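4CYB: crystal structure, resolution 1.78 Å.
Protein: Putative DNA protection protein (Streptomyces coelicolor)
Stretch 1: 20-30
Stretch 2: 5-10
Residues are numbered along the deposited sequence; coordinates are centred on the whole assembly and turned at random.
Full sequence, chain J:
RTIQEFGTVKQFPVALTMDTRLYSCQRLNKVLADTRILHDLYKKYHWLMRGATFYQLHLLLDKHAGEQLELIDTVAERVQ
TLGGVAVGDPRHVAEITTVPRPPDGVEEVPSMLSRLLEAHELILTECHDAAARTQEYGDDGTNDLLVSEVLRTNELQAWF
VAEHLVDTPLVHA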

# COMPACT_ATOMS: atom_id res chain seq x y z
N THR J 20 23.00 -28.89 -25.13
CA THR J 20 21.65 -28.55 -24.65
C THR J 20 21.53 -27.06 -24.43
O THR J 20 20.60 -26.44 -24.95
CB THR J 20 21.27 -29.31 -23.38
OG1 THR J 20 21.19 -30.70 -23.72
CG2 THR J 20 19.88 -28.85 -22.85
N ARG J 21 22.51 -26.47 -23.79
CA ARG J 21 22.48 -25.02 -23.57
C ARG J 21 22.59 -24.19 -24.83
O ARG J 21 21.85 -23.23 -25.03
CB ARG J 21 23.57 -24.66 -22.55
CG ARG J 21 23.31 -25.35 -21.22
CD ARG J 21 24.26 -24.89 -20.15
NE ARG J 21 25.62 -25.43 -20.29
CZ ARG J 21 26.70 -24.75 -20.64
NH1 ARG J 21 26.63 -23.45 -20.90
NH2 ARG J 21 27.89 -25.36 -20.70
N LEU J 22 23.47 -24.59 -25.74
CA LEU J 22 23.60 -23.90 -26.99
C LEU J 22 22.31 -23.93 -27.79
O LEU J 22 21.88 -22.92 -28.36
CB LEU J 22 24.69 -24.60 -27.81
CG LEU J 22 25.68 -23.82 -28.65
CD1 LEU J 22 25.81 -24.48 -30.03
CD2 LEU J 22 25.38 -22.34 -28.77
N TYR J 23 21.68 -25.09 -27.87
CA TYR J 23 20.43 -25.22 -28.62
C TYR J 23 19.31 -24.37 -27.97
O TYR J 23 18.55 -23.66 -28.65
CB TYR J 23 20.02 -26.70 -28.75
CG TYR J 23 18.75 -26.85 -29.55
CD1 TYR J 23 18.78 -26.84 -30.97
CD2 TYR J 23 17.53 -27.01 -28.92
CE1 TYR J 23 17.62 -26.98 -31.71
CE2 TYR J 23 16.35 -27.12 -29.66
CZ TYR J 23 16.41 -27.12 -31.07
OH TYR J 23 15.25 -27.24 -31.80
N SER J 24 19.20 -24.43 -26.65
CA SER J 24 18.10 -23.66 -25.97
C SER J 24 18.35 -22.17 -26.23
O SER J 24 17.37 -21.44 -26.52
CB SER J 24 18.06 -23.98 -24.47
OG SER J 24 17.46 -25.22 -24.22
N CYS J 25 19.60 -21.73 -26.14
CA CYS J 25 19.89 -20.31 -26.41
C CYS J 25 19.54 -19.86 -27.85
O CYS J 25 19.01 -18.78 -28.02
CB CYS J 25 21.32 -19.89 -26.10
SG CYS J 25 21.68 -19.96 -24.32
N GLN J 26 19.82 -20.72 -28.86
CA GLN J 26 19.37 -20.38 -30.22
C GLN J 26 17.86 -20.30 -30.30
O GLN J 26 17.37 -19.34 -30.91
CB GLN J 26 19.82 -21.47 -31.23
CG GLN J 26 21.31 -21.57 -31.36
CD GLN J 26 21.77 -22.88 -32.06
OE1 GLN J 26 22.96 -23.09 -32.24
NE2 GLN J 26 20.81 -23.74 -32.45
N ARG J 27 17.12 -21.25 -29.72
CA ARG J 27 15.67 -21.18 -29.81
C ARG J 27 15.14 -19.94 -29.02
O ARG J 27 14.23 -19.23 -29.48
CB ARG J 27 14.96 -22.45 -29.31
CG ARG J 27 15.35 -23.74 -30.00
CD ARG J 27 15.25 -23.70 -31.51
NE ARG J 27 13.95 -23.28 -31.98
CZ ARG J 27 12.96 -24.10 -32.37
NH1 ARG J 27 13.09 -25.44 -32.32
NH2 ARG J 27 11.85 -23.57 -32.83
N LEU J 28 15.74 -19.72 -27.84
CA LEU J 28 15.25 -18.59 -26.99
C LEU J 28 15.51 -17.28 -27.70
O LEU J 28 14.65 -16.36 -27.59
CB LEU J 28 15.90 -18.61 -25.60
CG LEU J 28 15.35 -19.72 -24.68
CD1 LEU J 28 16.20 -19.95 -23.44
CD2 LEU J 28 13.88 -19.51 -24.31
N ASN J 29 16.66 -17.15 -28.36
CA ASN J 29 16.98 -15.90 -29.03
C ASN J 29 16.04 -15.59 -30.17
O ASN J 29 15.78 -14.44 -30.46
CB ASN J 29 18.44 -15.75 -29.45
CG ASN J 29 19.30 -15.13 -28.35
OD1 ASN J 29 18.89 -14.15 -27.71
ND2 ASN J 29 20.49 -15.67 -28.16
N LYS J 30 15.55 -16.61 -30.86
CA LYS J 30 14.57 -16.34 -31.92
C LYS J 30 13.26 -15.85 -31.32
O LYS J 30 12.67 -14.86 -31.82
CB LYS J 30 14.35 -17.62 -32.80
CG LYS J 30 13.32 -17.42 -33.92
CD LYS J 30 13.61 -16.18 -34.78
CE LYS J 30 12.82 -16.25 -36.08
NZ LYS J 30 11.38 -16.50 -35.89
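Stretch 2, residues 5-10: EFGTVK

An irregular segment can pack on a helix without any strand or helix of its own when one side chain rests on the helix surface and nearby backbone carbonyls find polar partners. Residues 5-10 illustrate the principle. They run along the helix of residues 20-30 in the opposite sense: Phe6 lies beside Asn29, Val9 beside Leu22 and Cys25, and Lys10 beside Arg21. The contact is modest, burying 330 Å² in total.

The segment opens with a type II beta turn from Glu5 to Thr8. Gly7 takes the positive phi (77°) that this turn favours and that glycine adopts easily. Thr8 OG1 donates to Glu5 O at 2.8 Å, while the backbone bond from Thr8 N to Glu5 O is weak at 3.4 Å. Thr8 and the residues after it are extended, so Val9 points toward the helix whereas its neighbours Thr8 and Lys10 point away.

Val9 covers the most surface. Its CG1 lies 3.8 Å from Leu22 CA, close against the helix backbone, and 4.1 Å from both Leu22 CD2 and Cys25 SG. The CA atoms of Leu22 and Val9 are 5.9 Å apart. The CA-to-CB bond of Leu22 points sideways to the segment, but the end of its side chain comes nearer, bringing CD2 to 3.5 Å from Gly7 O. That carbonyl also accepts a hydrogen bond from a water (water O to Gly7 O, 2.9 Å), which donates as well to Gln26 OE1 (water O to Gln26 OE1, 3.0 Å).

Arg21 supplies the direct polar anchor. Its NH1 donates to Lys10 O at 2.8 Å, supplemented by a weak bond from Arg21 NH2 to Lys10 O at 3.3 Å; the carbonyl thus meets the guanidinium at its edge. Toward the other end, Phe6 CZ approaches Asn29 ND2 to 3.7 Å.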

# COMPACT_ATOMS: atom_id res chain seq x y z
N GLU J 5 31.61 -14.14 -27.70
CA GLU J 5 30.95 -13.94 -28.97
C GLU J 5 29.51 -14.29 -28.87
O GLU J 5 29.15 -15.25 -28.16
CB GLU J 5 31.57 -14.84 -30.10
CG GLU J 5 33.04 -14.52 -30.41
CD GLU J 5 33.27 -13.22 -31.19
OE1 GLU J 5 32.42 -12.84 -32.04
OE2 GLU J 5 34.32 -12.57 -30.96
N PHE J 6 28.68 -13.54 -29.60
CA PHE J 6 27.30 -13.92 -29.75
C PHE J 6 27.21 -15.33 -30.37
O PHE J 6 28.08 -15.70 -31.19
CB PHE J 6 26.50 -12.87 -30.58
CG PHE J 6 25.04 -13.20 -30.68
CD1 PHE J 6 24.58 -14.09 -31.68
CD2 PHE J 6 24.12 -12.68 -29.75
CE1 PHE J 6 23.24 -14.43 -31.73
CE2 PHE J 6 22.79 -13.03 -29.80
CZ PHE J 6 22.33 -13.89 -30.80
N GLY J 7 26.21 -16.10 -29.99
CA GLY J 7 26.00 -17.48 -30.49
C GLY J 7 26.92 -18.54 -29.90
O GLY J 7 26.97 -19.65 -30.44
N THR J 8 27.62 -18.23 -28.80
CA THR J 8 28.35 -19.23 -28.01
C THR J 8 27.76 -19.38 -26.60
O THR J 8 27.01 -18.50 -26.15
CB THR J 8 29.83 -18.83 -27.82
OG1 THR J 8 29.94 -17.65 -27.02
CG2 THR J 8 30.54 -18.61 -29.18
N VAL J 9 28.13 -20.45 -25.90
CA VAL J 9 27.82 -20.57 -24.47
C VAL J 9 29.13 -20.75 -23.69
O VAL J 9 30.15 -21.30 -24.24
CB VAL J 9 26.83 -21.73 -24.16
CG1 VAL J 9 25.46 -21.48 -24.77
CG2 VAL J 9 27.40 -23.10 -24.59
N LYS J 10 29.18 -20.26 -22.46
CA LYS J 10 30.36 -20.50 -21.68
C LYS J 10 30.23 -21.77 -20.88
O LYS J 10 29.15 -22.34 -20.80
CB LYS J 10 30.85 -19.29 -20.85
CG LYS J 10 29.82 -18.56 -20.01
CD LYS J 10 30.48 -17.34 -19.36
CE LYS J 10 29.49 -16.59 -18.47
NZ LYS J 10 30.15 -15.73 -17.43
O HOH W 1 24.50 -20.56 -31.54